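Local coordinates for ARO (armadillo repeats only protein) (Plasmodium falciparum Santa Lucia, PDB 5EWP) that probably helps to move rhoptries to the apical pole of the parasite and attach them there, acting as an armadillo-repeat protein that binds partner proteins, at residues L110-V115 with T151-I155; C121-E126 with L158-Y162; L178-P182 with T193-I198; L216-K220 with L247-T251; L228-Q232 with S243-L247. One frame throughout, in Å; residues are numbered along the deposited sequence.

Interaction 1 (L110-V115 with T151-I155)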
# COMPACT_ATOMS: atom_id res chain seq x y z
N LEU A 110 -4.44 -1.34 -4.89
CA LEU A 110 -4.82 -1.90 -3.59
C LEU A 110 -4.78 -0.83 -2.50
O LEU A 110 -5.60 -0.84 -1.59
CB LEU A 110 -3.91 -3.08 -3.22
CG LEU A 110 -4.13 -4.34 -4.07
CD1 LEU A 110 -3.00 -5.32 -3.86
CD2 LEU A 110 -5.47 -5.02 -3.71
N SER A 111 -3.83 0.10 -2.59
CA SER A 111 -3.76 1.12 -1.55
C SER A 111 -5.00 2.01 -1.59
O SER A 111 -5.57 2.31 -0.54
CB SER A 111 -2.49 1.96 -1.67
OG SER A 111 -2.47 2.72 -2.87
N PHE A 112 -5.46 2.40 -2.78
CA PHE A 112 -6.71 3.16 -2.86
C PHE A 112 -7.94 2.33 -2.48
O PHE A 112 -8.87 2.85 -1.87
CB PHE A 112 -6.92 3.72 -4.26
CG PHE A 112 -6.08 4.93 -4.54
CD1 PHE A 112 -6.25 6.09 -3.79
CD2 PHE A 112 -5.12 4.91 -5.53
CE1 PHE A 112 -5.47 7.22 -4.04
CE2 PHE A 112 -4.34 6.04 -5.79
CZ PHE A 112 -4.52 7.18 -5.03
N LEU A 113 -7.95 1.06 -2.86
CA LEU A 113 -9.09 0.20 -2.57
C LEU A 113 -9.24 -0.03 -1.07
O LEU A 113 -10.33 -0.37 -0.59
CB LEU A 113 -8.97 -1.14 -3.29
CG LEU A 113 -9.16 -1.08 -4.81
CD1 LEU A 113 -8.74 -2.40 -5.37
CD2 LEU A 113 -10.61 -0.79 -5.12
N SER A 114 -8.14 0.14 -0.34
CA SER A 114 -8.15 -0.12 1.11
C SER A 114 -8.66 1.08 1.90
O SER A 114 -8.85 0.99 3.12
CB SER A 114 -6.77 -0.52 1.61
OG SER A 114 -5.89 0.60 1.66
N VAL A 115 -8.85 2.21 1.22
CA VAL A 115 -9.26 3.43 1.90
C VAL A 115 -10.78 3.51 2.01
O VAL A 115 -11.50 3.44 1.01
CB VAL A 115 -8.74 4.69 1.19
CG1 VAL A 115 -9.24 5.94 1.91
CG2 VAL A 115 -7.21 4.67 1.17
N THR A 151 -1.51 0.42 3.39
CA THR A 151 -2.46 -0.65 3.08
C THR A 151 -2.45 -1.72 4.16
O THR A 151 -3.50 -2.19 4.59
CB THR A 151 -2.14 -1.26 1.70
OG1 THR A 151 -2.05 -0.19 0.76
CG2 THR A 151 -3.27 -2.18 1.25
N CYS A 152 -1.26 -2.09 4.60
CA CYS A 152 -1.14 -3.02 5.74
C CYS A 152 -1.91 -2.52 6.94
O CYS A 152 -2.63 -3.28 7.59
CB CYS A 152 0.31 -3.23 6.15
SG CYS A 152 1.21 -4.25 4.96
N ARG A 153 -1.73 -1.24 7.26
CA ARG A 153 -2.40 -0.66 8.42
C ARG A 153 -3.91 -0.65 8.23
O ARG A 153 -4.67 -0.98 9.16
CB ARG A 153 -1.89 0.75 8.70
CG ARG A 153 -2.65 1.49 9.82
CD ARG A 153 -3.77 2.36 9.27
NE ARG A 153 -4.58 2.96 10.33
CZ ARG A 153 -5.79 3.44 10.14
NH1 ARG A 153 -6.34 3.39 8.94
NH2 ARG A 153 -6.47 3.98 11.15
N ASN A 154 -4.35 -0.27 7.03
CA ASN A 154 -5.80 -0.21 6.77
C ASN A 154 -6.43 -1.58 6.95
O ASN A 154 -7.59 -1.69 7.40
CB ASN A 154 -6.07 0.35 5.37
CG ASN A 154 -5.77 1.85 5.27
OD1 ASN A 154 -5.61 2.53 6.28
ND2 ASN A 154 -5.73 2.38 4.05
N ILE A 155 -5.68 -2.62 6.63
CA ILE A 155 -6.12 -3.99 6.87
C ILE A 155 -6.03 -4.38 8.35
O ILE A 155 -7.04 -4.84 8.91
CB ILE A 155 -5.30 -5.01 6.03
CG1 ILE A 155 -5.61 -4.80 4.54
CG2 ILE A 155 -5.61 -6.44 6.42
CD1 ILE A 155 -4.53 -5.40 3.61
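Asn154 on helix 142-156 reaches across to Ser114, near the C-terminal end of helix 100-113. Its CB lies 3.7 Å from Ser114 OG, and one atom further on CG is 3.8 Å from the same oxygen. At the tip the amide divides its work. ND2 donates to Ser114 OG over 3.0 Å, almost straight (N-H...O 172°) and in the amide plane, while OD1 accepts from Arg153 NH1 at 2.9 Å, which fixes the amide's rotation. Asparagine suits the place because one short group donates on one side and accepts on the other. Ser114 OG is gripped twice: it accepts from the amide and donates its own hydroxyl hydrogen to Ser111 O at 2.8 Å. The hydroxyl can do this because it stands between the backbone N and carbonyl carbon (chi1 74°), turned back toward the preceding turn of backbone. A turn earlier, Thr151 lays CG2 3.9 Å from Ser114 CB and OG1 3.3 Å from Ser111 CB, its hydroxyl being bonded to Ala147 O. The buried contact sits where helices 100-113 and 142-156 meet helix 118-126, whose Cys121 touches Ser114 and whose Met124 touches Leu110 and Ile155; Leu133 of helix 130-136 touches Thr151 and Ile155.

Interaction 2 (C121-E126 with L158-Y162)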
# COMPACT_ATOMS: atom_id res chain seq x y z
N CYS A 121 -10.75 -4.41 2.57
CA CYS A 121 -9.62 -4.72 3.44
C CYS A 121 -9.72 -6.16 3.92
O CYS A 121 -8.73 -6.89 3.99
CB CYS A 121 -9.56 -3.76 4.64
SG CYS A 121 -9.07 -2.09 4.19
N ILE A 122 -10.94 -6.56 4.28
CA ILE A 122 -11.19 -7.94 4.67
C ILE A 122 -10.84 -8.90 3.53
O ILE A 122 -10.16 -9.92 3.75
CB ILE A 122 -12.66 -8.14 5.08
CG1 ILE A 122 -12.93 -7.43 6.41
CG2 ILE A 122 -12.97 -9.63 5.22
CD1 ILE A 122 -14.43 -7.33 6.78
N CYS A 123 -11.27 -8.55 2.32
CA CYS A 123 -10.96 -9.35 1.15
C CYS A 123 -9.45 -9.44 0.90
O CYS A 123 -8.93 -10.51 0.56
CB CYS A 123 -11.66 -8.78 -0.08
SG CYS A 123 -11.44 -9.77 -1.57
N MET A 124 -8.74 -8.34 1.08
CA MET A 124 -7.29 -8.37 0.91
C MET A 124 -6.66 -9.31 1.91
O MET A 124 -5.77 -10.07 1.56
CB MET A 124 -6.68 -6.98 1.05
CG MET A 124 -7.12 -6.04 -0.04
SD MET A 124 -6.37 -4.43 0.20
CE MET A 124 -7.45 -3.47 -0.85
N PHE A 125 -7.12 -9.27 3.16
CA PHE A 125 -6.54 -10.16 4.14
C PHE A 125 -6.79 -11.61 3.75
O PHE A 125 -5.87 -12.43 3.73
CB PHE A 125 -7.08 -9.92 5.55
CG PHE A 125 -6.44 -10.81 6.57
CD1 PHE A 125 -5.23 -10.46 7.14
CD2 PHE A 125 -7.00 -12.04 6.89
CE1 PHE A 125 -4.62 -11.29 8.05
CE2 PHE A 125 -6.38 -12.90 7.78
CZ PHE A 125 -5.20 -12.52 8.37
N GLU A 126 -8.04 -11.91 3.44
CA GLU A 126 -8.45 -13.28 3.19
C GLU A 126 -7.86 -13.83 1.90
O GLU A 126 -7.74 -15.04 1.73
CB GLU A 126 -9.98 -13.36 3.17
CG GLU A 126 -10.55 -13.12 4.56
CD GLU A 126 -12.06 -13.27 4.64
OE1 GLU A 126 -12.71 -13.41 3.59
OE2 GLU A 126 -12.60 -13.24 5.78
N LEU A 158 -8.51 -3.66 11.56
CA LEU A 158 -9.88 -4.17 11.60
C LEU A 158 -10.09 -5.40 12.49
O LEU A 158 -11.21 -5.66 12.94
CB LEU A 158 -10.34 -4.49 10.17
CG LEU A 158 -10.46 -3.28 9.25
CD1 LEU A 158 -10.89 -3.77 7.87
CD2 LEU A 158 -11.47 -2.27 9.79
N ASP A 159 -9.02 -6.13 12.78
CA ASP A 159 -9.16 -7.41 13.48
C ASP A 159 -7.87 -7.81 14.19
O ASP A 159 -6.78 -7.75 13.63
CB ASP A 159 -9.58 -8.48 12.48
CG ASP A 159 -10.11 -9.74 13.12
OD1 ASP A 159 -9.51 -10.26 14.09
OD2 ASP A 159 -11.15 -10.23 12.63
N LYS A 160 -7.99 -8.23 15.45
CA LYS A 160 -6.83 -8.68 16.20
C LYS A 160 -6.09 -9.83 15.50
O LYS A 160 -4.86 -9.92 15.56
CB LYS A 160 -7.24 -9.12 17.61
CG LYS A 160 -6.07 -9.56 18.45
CD LYS A 160 -6.49 -9.97 19.85
CE LYS A 160 -5.28 -10.40 20.66
NZ LYS A 160 -5.59 -10.65 22.09
N LYS A 161 -6.84 -10.70 14.83
CA LYS A 161 -6.21 -11.81 14.11
C LYS A 161 -5.36 -11.30 12.95
O LYS A 161 -4.34 -11.91 12.60
CB LYS A 161 -7.25 -12.80 13.59
CG LYS A 161 -7.94 -13.57 14.71
CD LYS A 161 -9.07 -14.42 14.16
CE LYS A 161 -9.40 -15.57 15.10
NZ LYS A 161 -8.27 -16.54 15.17
N TYR A 162 -5.76 -10.17 12.36
CA TYR A 162 -5.00 -9.60 11.24
C TYR A 162 -3.67 -9.05 11.76
O TYR A 162 -2.62 -9.20 11.12
CB TYR A 162 -5.77 -8.50 10.52
CG TYR A 162 -7.08 -8.94 9.88
CD1 TYR A 162 -7.48 -10.27 9.87
CD2 TYR A 162 -7.91 -8.00 9.28
CE1 TYR A 162 -8.71 -10.66 9.29
CE2 TYR A 162 -9.12 -8.36 8.70
CZ TYR A 162 -9.51 -9.68 8.70
OH TYR A 162 -10.71 -10.00 8.11
O HOH W 1 -11.25 -12.56 7.90
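Phe125 and Tyr162 stack ring on ring between helix 118-126 and the start of helix 160-168, two helices in the superhelical stack of the armadillo fold. This is the tight part of the contact. The rings form an offset stack, centroids 3.9 Å apart and planes 18° from parallel, with Tyr162 CD1 over the centre of the phenylalanine ring. Phe125 CB also makes a CH-pi contact over the tyrosine face. Phe125 gets there by setting CG opposite its backbone N (chi1 -178°), which swings the ring out across the gap between the helices. On the other face of the tyrosine lies Asp159 CB, so the ring is clamped from both sides. Asp159 is also the N-cap of helix 160-168: its OD1 accepts from Lys161 N at 2.8 Å, and a short acidic side chain suits this place because it can meet the bare N-H groups at a helix start. A second tight spot is apolar, where Leu158 CD1 presses against Cys121 CB at 3.5 Å, closer than carbons usually pack.

Toward the phenol end the contact is looser. Ile122 CG2 brushes Tyr162 OH at 3.7 Å, and the exposed Glu126 touches the tyrosine only lightly by itself. Tyrosine is well matched to this border, its ring lying in the stack while its hydroxyl meets an ordered water. That water, at the ring edge, links the two side chains: it lies 2.6 Å from Tyr162 OH and donates to Glu126 OE2 over another 2.6 Å.

Interaction 3 (L178-P182 with T193-I198)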
# COMPACT_ATOMS: atom_id res chain seq x y z
N LEU A 178 10.84 1.57 8.83
CA LEU A 178 10.42 2.79 8.16
C LEU A 178 10.66 4.02 9.03
O LEU A 178 10.61 5.14 8.54
CB LEU A 178 8.93 2.72 7.76
CG LEU A 178 8.61 1.69 6.67
CD1 LEU A 178 7.13 1.67 6.30
CD2 LEU A 178 9.45 1.92 5.45
N LEU A 179 10.94 3.81 10.32
CA LEU A 179 11.26 4.93 11.21
C LEU A 179 12.67 5.49 10.97
O LEU A 179 12.97 6.63 11.35
CB LEU A 179 11.14 4.51 12.67
CG LEU A 179 9.77 4.02 13.16
CD1 LEU A 179 9.90 3.41 14.55
CD2 LEU A 179 8.77 5.17 13.16
N GLU A 180 13.53 4.70 10.35
CA GLU A 180 14.92 5.11 10.16
C GLU A 180 15.07 6.34 9.26
O GLU A 180 14.32 6.52 8.31
CB GLU A 180 15.75 3.95 9.59
CG GLU A 180 15.98 2.83 10.59
CD GLU A 180 16.82 1.69 10.05
OE1 GLU A 180 17.24 1.76 8.87
OE2 GLU A 180 17.05 0.72 10.80
N LEU A 181 16.03 7.19 9.59
CA LEU A 181 16.37 8.33 8.74
C LEU A 181 17.10 7.85 7.49
O LEU A 181 17.75 6.80 7.52
CB LEU A 181 17.26 9.33 9.50
CG LEU A 181 16.61 10.14 10.62
CD1 LEU A 181 17.65 11.02 11.31
CD2 LEU A 181 15.46 10.97 10.11
N PRO A 182 17.00 8.61 6.39
CA PRO A 182 17.86 8.40 5.22
C PRO A 182 19.33 8.57 5.62
O PRO A 182 19.60 9.41 6.49
CB PRO A 182 17.43 9.49 4.24
CG PRO A 182 16.10 9.94 4.70
CD PRO A 182 16.06 9.72 6.18
N THR A 193 7.04 9.52 5.58
CA THR A 193 6.92 8.09 5.78
C THR A 193 7.24 7.73 7.23
O THR A 193 6.56 6.89 7.82
CB THR A 193 7.86 7.32 4.82
OG1 THR A 193 7.52 7.65 3.47
CG2 THR A 193 7.73 5.82 5.02
N GLN A 194 8.24 8.39 7.81
CA GLN A 194 8.58 8.14 9.21
C GLN A 194 7.43 8.49 10.16
O GLN A 194 7.10 7.73 11.07
CB GLN A 194 9.84 8.92 9.61
CG GLN A 194 11.13 8.35 9.04
CD GLN A 194 11.37 8.73 7.59
OE1 GLN A 194 10.61 9.50 7.01
NE2 GLN A 194 12.43 8.19 7.00
N LEU A 195 6.83 9.65 9.93
CA LEU A 195 5.72 10.11 10.75
C LEU A 195 4.52 9.18 10.59
O LEU A 195 3.86 8.84 11.58
CB LEU A 195 5.34 11.54 10.39
CG LEU A 195 4.20 12.13 11.22
CD1 LEU A 195 4.40 11.90 12.70
CD2 LEU A 195 4.11 13.62 10.94
N GLU A 196 4.25 8.76 9.36
CA GLU A 196 3.13 7.84 9.12
C GLU A 196 3.36 6.51 9.83
O GLU A 196 2.44 5.93 10.41
CB GLU A 196 2.90 7.64 7.62
CG GLU A 196 2.43 8.91 6.91
CD GLU A 196 2.35 8.76 5.40
OE1 GLU A 196 2.61 7.65 4.88
OE2 GLU A 196 2.03 9.77 4.73
N ALA A 197 4.61 6.05 9.82
CA ALA A 197 4.95 4.79 10.47
C ALA A 197 4.74 4.85 11.99
O ALA A 197 4.36 3.87 12.60
CB ALA A 197 6.39 4.39 10.13
N ILE A 198 4.97 6.01 12.59
CA ILE A 198 4.68 6.19 14.01
C ILE A 198 3.20 5.92 14.25
O ILE A 198 2.83 5.16 15.14
CB ILE A 198 5.01 7.61 14.50
CG1 ILE A 198 6.52 7.84 14.48
CG2 ILE A 198 4.47 7.83 15.92
CD1 ILE A 198 6.91 9.28 14.74
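Leu178, Leu179, Ala197 and Ile198 form the apolar centre where the chain leaving helix 171-177 lies against helix 192-205. Ala197 CB is met from two directions, by Leu178 CB at 3.9 Å and by Leu179 CD2 at the same distance. A small methyl suits this position because two leucines close on it. Leu179 starts off pointing away from the helix, but one of its branches, CD2, turns back and reaches Ile198 CG1 at 3.7 Å, the two side chains crossing at nearly a right angle. Surrounding helices complete the core: Ala149 of helix 142-156 touches Leu178, and Leu231 of helix 224-231 touches Leu179.

Further out, Gln194 lies along the loop backbone. Its CG packs on Leu178 O at 3.3 Å and Leu179 O at 3.4 Å, and a bend in the chain at chi2 (80°) carries the amide past both carbonyls to the next one. There NE2 donates to Glu180 O at 2.8 Å, nearly straight at 171°, with the oxygen in the amide plane although the donor is tilted 26° from the plane of the carbonyl. At the outer edge Pro182 CD comes beside the same nitrogen, while the Glu180 side chain sets off away from the helix.

A buried glutamine that binds a main-chain oxygen depends on backbone shape more than on side-chain identity; the bond probably helps to define the path of the loop, with apolar contacts between the leucines, Ala197 and Ile198 behind it.

Interaction 4 (L216-K220 with L247-T251)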
# COMPACT_ATOMS: atom_id res chain seq x y z
N LEU A 216 1.86 -4.36 22.43
CA LEU A 216 2.78 -3.43 23.08
C LEU A 216 4.16 -4.08 23.19
O LEU A 216 5.18 -3.47 22.86
CB LEU A 216 2.28 -3.03 24.47
CG LEU A 216 3.22 -2.05 25.18
CD1 LEU A 216 3.17 -0.68 24.52
CD2 LEU A 216 2.87 -1.95 26.66
N GLU A 217 4.18 -5.34 23.62
CA GLU A 217 5.44 -6.06 23.81
C GLU A 217 6.12 -6.33 22.48
O GLU A 217 7.35 -6.29 22.38
CB GLU A 217 5.20 -7.37 24.55
N ALA A 218 5.32 -6.59 21.45
CA ALA A 218 5.87 -6.82 20.11
C ALA A 218 6.66 -5.61 19.64
O ALA A 218 7.77 -5.75 19.10
CB ALA A 218 4.75 -7.14 19.13
N VAL A 219 6.10 -4.43 19.83
CA VAL A 219 6.76 -3.22 19.36
C VAL A 219 7.98 -2.90 20.23
O VAL A 219 8.98 -2.38 19.75
CB VAL A 219 5.78 -2.04 19.32
CG1 VAL A 219 6.48 -0.76 18.87
CG2 VAL A 219 4.61 -2.36 18.39
N LYS A 220 7.90 -3.25 21.51
CA LYS A 220 9.05 -3.09 22.41
C LYS A 220 10.20 -3.98 21.96
O LYS A 220 11.36 -3.58 21.99
CB LYS A 220 8.67 -3.41 23.85
CG LYS A 220 7.89 -2.32 24.55
CD LYS A 220 7.53 -2.73 25.98
CE LYS A 220 6.82 -1.61 26.72
NZ LYS A 220 6.50 -1.97 28.13
N LEU A 247 7.31 7.00 22.09
CA LEU A 247 8.47 6.62 22.89
C LEU A 247 8.09 6.42 24.35
O LEU A 247 8.40 5.39 24.95
CB LEU A 247 9.57 7.68 22.77
CG LEU A 247 10.96 7.32 23.29
CD1 LEU A 247 11.43 5.98 22.73
CD2 LEU A 247 11.95 8.42 22.94
N LEU A 248 7.38 7.41 24.90
CA LEU A 248 6.89 7.34 26.28
C LEU A 248 6.05 6.09 26.53
O LEU A 248 6.11 5.51 27.61
CB LEU A 248 6.06 8.59 26.61
CG LEU A 248 6.79 9.93 26.58
CD1 LEU A 248 5.83 11.07 26.94
CD2 LEU A 248 8.00 9.92 27.50
N ARG A 249 5.27 5.69 25.53
CA ARG A 249 4.41 4.52 25.67
C ARG A 249 5.22 3.24 25.79
O ARG A 249 4.83 2.32 26.51
CB ARG A 249 3.45 4.42 24.48
CG ARG A 249 2.35 3.41 24.67
CD ARG A 249 1.51 3.22 23.41
NE ARG A 249 0.66 4.37 23.09
CZ ARG A 249 -0.52 4.61 23.66
NH1 ARG A 249 -0.98 3.81 24.62
NH2 ARG A 249 -1.23 5.68 23.30
N LEU A 250 6.34 3.19 25.08
CA LEU A 250 7.17 1.99 25.02
C LEU A 250 8.19 1.93 26.15
O LEU A 250 8.72 0.87 26.46
CB LEU A 250 7.90 1.91 23.68
CG LEU A 250 7.02 1.86 22.42
CD1 LEU A 250 7.89 2.01 21.17
CD2 LEU A 250 6.23 0.56 22.38
N THR A 251 8.49 3.09 26.73
CA THR A 251 9.43 3.17 27.84
C THR A 251 8.76 2.95 29.20
O THR A 251 7.79 3.63 29.55
CB THR A 251 10.17 4.52 27.84
OG1 THR A 251 9.22 5.60 27.90
CG2 THR A 251 10.99 4.67 26.58
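Leu250 projects from the end of helix 237-250 into the face of helix 213-220 made by Leu216, Val219 and Lys220. Its CD2 is the meeting point. Leu216 runs past it in the opposite direction, bringing CD1 to 3.9 Å, whereas Val219 stands nearly at right angles to the leucine and sets CG1 3.8 Å from the same methyl. The branched Leu216 and Val219 thus both present methyls to Leu250 CD2. With CG opposite the backbone N (chi1 -180°), Leu216 sends CD1 towards the other helix, where it also touches Arg249 CG at 4.2 Å. Both helices belong to the C-terminal part of the armadillo array; Ile205 of helix 192-205 touches Leu216 and Val219, and Leu228 of helix 224-231 touches Leu250. Lys220 passes Leu250 in an antiparallel sense, its extended chain lying over the leucine's main chain: CG is 4.0 Å from Leu250 CD2, and CE comes to 3.1 Å from Leu250 O, with NZ 4.0 Å from that oxygen. A lysine is apt at this exposed position, since its CG packs on the leucine methyl and its outer methylenes lie by the carbonyl, with the chain's charged end beyond. Arg249 bends at chi3 and spends its charge elsewhere, in a salt bridge to Glu211.

Interaction 5 (L228-Q232 with S243-L247)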
# COMPACT_ATOMS: atom_id res chain seq x y z
N LEU A 228 13.00 5.79 17.43
CA LEU A 228 12.18 6.87 17.94
C LEU A 228 13.03 7.93 18.63
O LEU A 228 12.78 9.12 18.49
CB LEU A 228 11.11 6.34 18.89
CG LEU A 228 9.96 5.60 18.19
CD1 LEU A 228 9.04 4.94 19.20
CD2 LEU A 228 9.18 6.56 17.31
N LYS A 229 14.03 7.49 19.39
CA LYS A 229 14.95 8.42 20.05
C LYS A 229 15.66 9.30 19.02
O LYS A 229 15.84 10.50 19.23
CB LYS A 229 15.98 7.67 20.90
CG LYS A 229 15.48 7.36 22.30
CD LYS A 229 16.36 6.32 22.97
CE LYS A 229 15.87 6.01 24.38
NZ LYS A 229 16.65 4.89 24.99
N THR A 230 16.04 8.70 17.89
CA THR A 230 16.65 9.45 16.79
C THR A 230 15.67 10.45 16.19
O THR A 230 16.04 11.58 15.87
CB THR A 230 17.18 8.51 15.69
OG1 THR A 230 18.19 7.65 16.24
CG2 THR A 230 17.78 9.30 14.54
N LEU A 231 14.43 10.02 16.00
CA LEU A 231 13.42 10.89 15.41
C LEU A 231 13.03 12.08 16.29
O LEU A 231 12.76 13.17 15.77
CB LEU A 231 12.16 10.08 15.07
CG LEU A 231 12.23 9.12 13.88
CD1 LEU A 231 10.89 8.43 13.67
CD2 LEU A 231 12.66 9.86 12.62
N GLN A 232 13.00 11.90 17.60
CA GLN A 232 12.53 12.97 18.48
C GLN A 232 13.50 14.15 18.61
O GLN A 232 13.24 15.07 19.37
CB GLN A 232 12.22 12.42 19.87
CG GLN A 232 13.41 11.87 20.62
CD GLN A 232 13.10 11.60 22.07
OE1 GLN A 232 11.94 11.62 22.48
NE2 GLN A 232 14.13 11.35 22.86
N SER A 243 6.96 11.30 17.92
CA SER A 243 8.02 10.38 18.31
C SER A 243 8.13 10.30 19.82
O SER A 243 8.23 9.22 20.40
CB SER A 243 9.35 10.80 17.71
OG SER A 243 9.21 11.17 16.35
N ASN A 244 8.09 11.47 20.46
CA ASN A 244 8.10 11.54 21.91
C ASN A 244 6.94 10.76 22.52
O ASN A 244 7.13 10.00 23.47
CB ASN A 244 8.07 12.99 22.38
CG ASN A 244 8.47 13.14 23.84
OD1 ASN A 244 9.33 12.42 24.34
ND2 ASN A 244 7.85 14.10 24.53
N VAL A 245 5.75 10.96 21.97
CA VAL A 245 4.54 10.31 22.47
C VAL A 245 4.60 8.78 22.42
O VAL A 245 4.30 8.11 23.41
CB VAL A 245 3.29 10.78 21.69
CG1 VAL A 245 2.08 9.94 22.06
CG2 VAL A 245 3.02 12.26 21.96
N LEU A 246 5.00 8.23 21.27
CA LEU A 246 5.09 6.78 21.16
C LEU A 246 6.22 6.25 22.02
O LEU A 246 6.10 5.18 22.63
CB LEU A 246 5.28 6.34 19.70
CG LEU A 246 5.44 4.84 19.44
CD1 LEU A 246 4.31 4.02 20.06
CD2 LEU A 246 5.53 4.56 17.94
N LEU A 247 7.31 7.00 22.09
CA LEU A 247 8.47 6.62 22.89
C LEU A 247 8.09 6.42 24.35
O LEU A 247 8.40 5.39 24.95
CB LEU A 247 9.57 7.68 22.77
CG LEU A 247 10.96 7.32 23.29
CD1 LEU A 247 11.43 5.98 22.73
CD2 LEU A 247 11.95 8.42 22.94
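Leu228 and Leu247 touch between helices 224-231 and 237-250, and their rotamers differ. Leu228 keeps CG opposite its carbonyl carbon (chi1 -73°), a course that takes CD1 to 3.6 Å from Leu246 CG, the two side chains crossing at about a right angle. Its CB, set by the backbone, lies 3.9 Å from Leu247 CD1. Leu246 and Leu247 both hold CG opposite their backbone N instead, but being neighbours on the helix they diverge: Leu246 meets Leu228 CD1, while Leu247 spreads its two methyls, CD1 to Leu228 CB and CD2 to Lys229 CG, the latter at 3.7 Å. The two helices lie next to one another near the C-terminal end of the armadillo solenoid, joined by a short loop, and Leu201 and Ile205 of helix 192-205 also touch Leu246.

Ser243 suits the close approach at the loop end because it is small. With chi1 at -44° its OG turns to its own helix and bonds to Leu239 O, and the same OG lies 3.4 Å from Leu231 CB. Gln232, just past the helix end, has CG wedged between backbone N and carbonyl carbon (chi1 64°) and then runs extended. Its CB rests 3.9 Å from Ser243 CB, and further along CD comes 3.5 Å from Leu247 CD2, crossing that leucine at about a right angle near the surface.

Interactions 1 and 2 interlock in the middle of the chain, their centres 10 Å apart and their segments alternating along the sequence: helices 100-113 and 118-126 pair in turn with helix 142-156 and the start of helix 160-168. Interactions 3, 4 and 5 follow later and gather at the C-terminal end. Interaction 5 touches both of the others, its centre about 11 Å from each, and it shares helix 237-250 and Leu247 with interaction 4. The two groups do not touch; interactions 1 and 3 come nearest in centres, at 18 Å. Each contact joins segments fairly close in sequence, as expected of an elongated helical solenoid built by stacking.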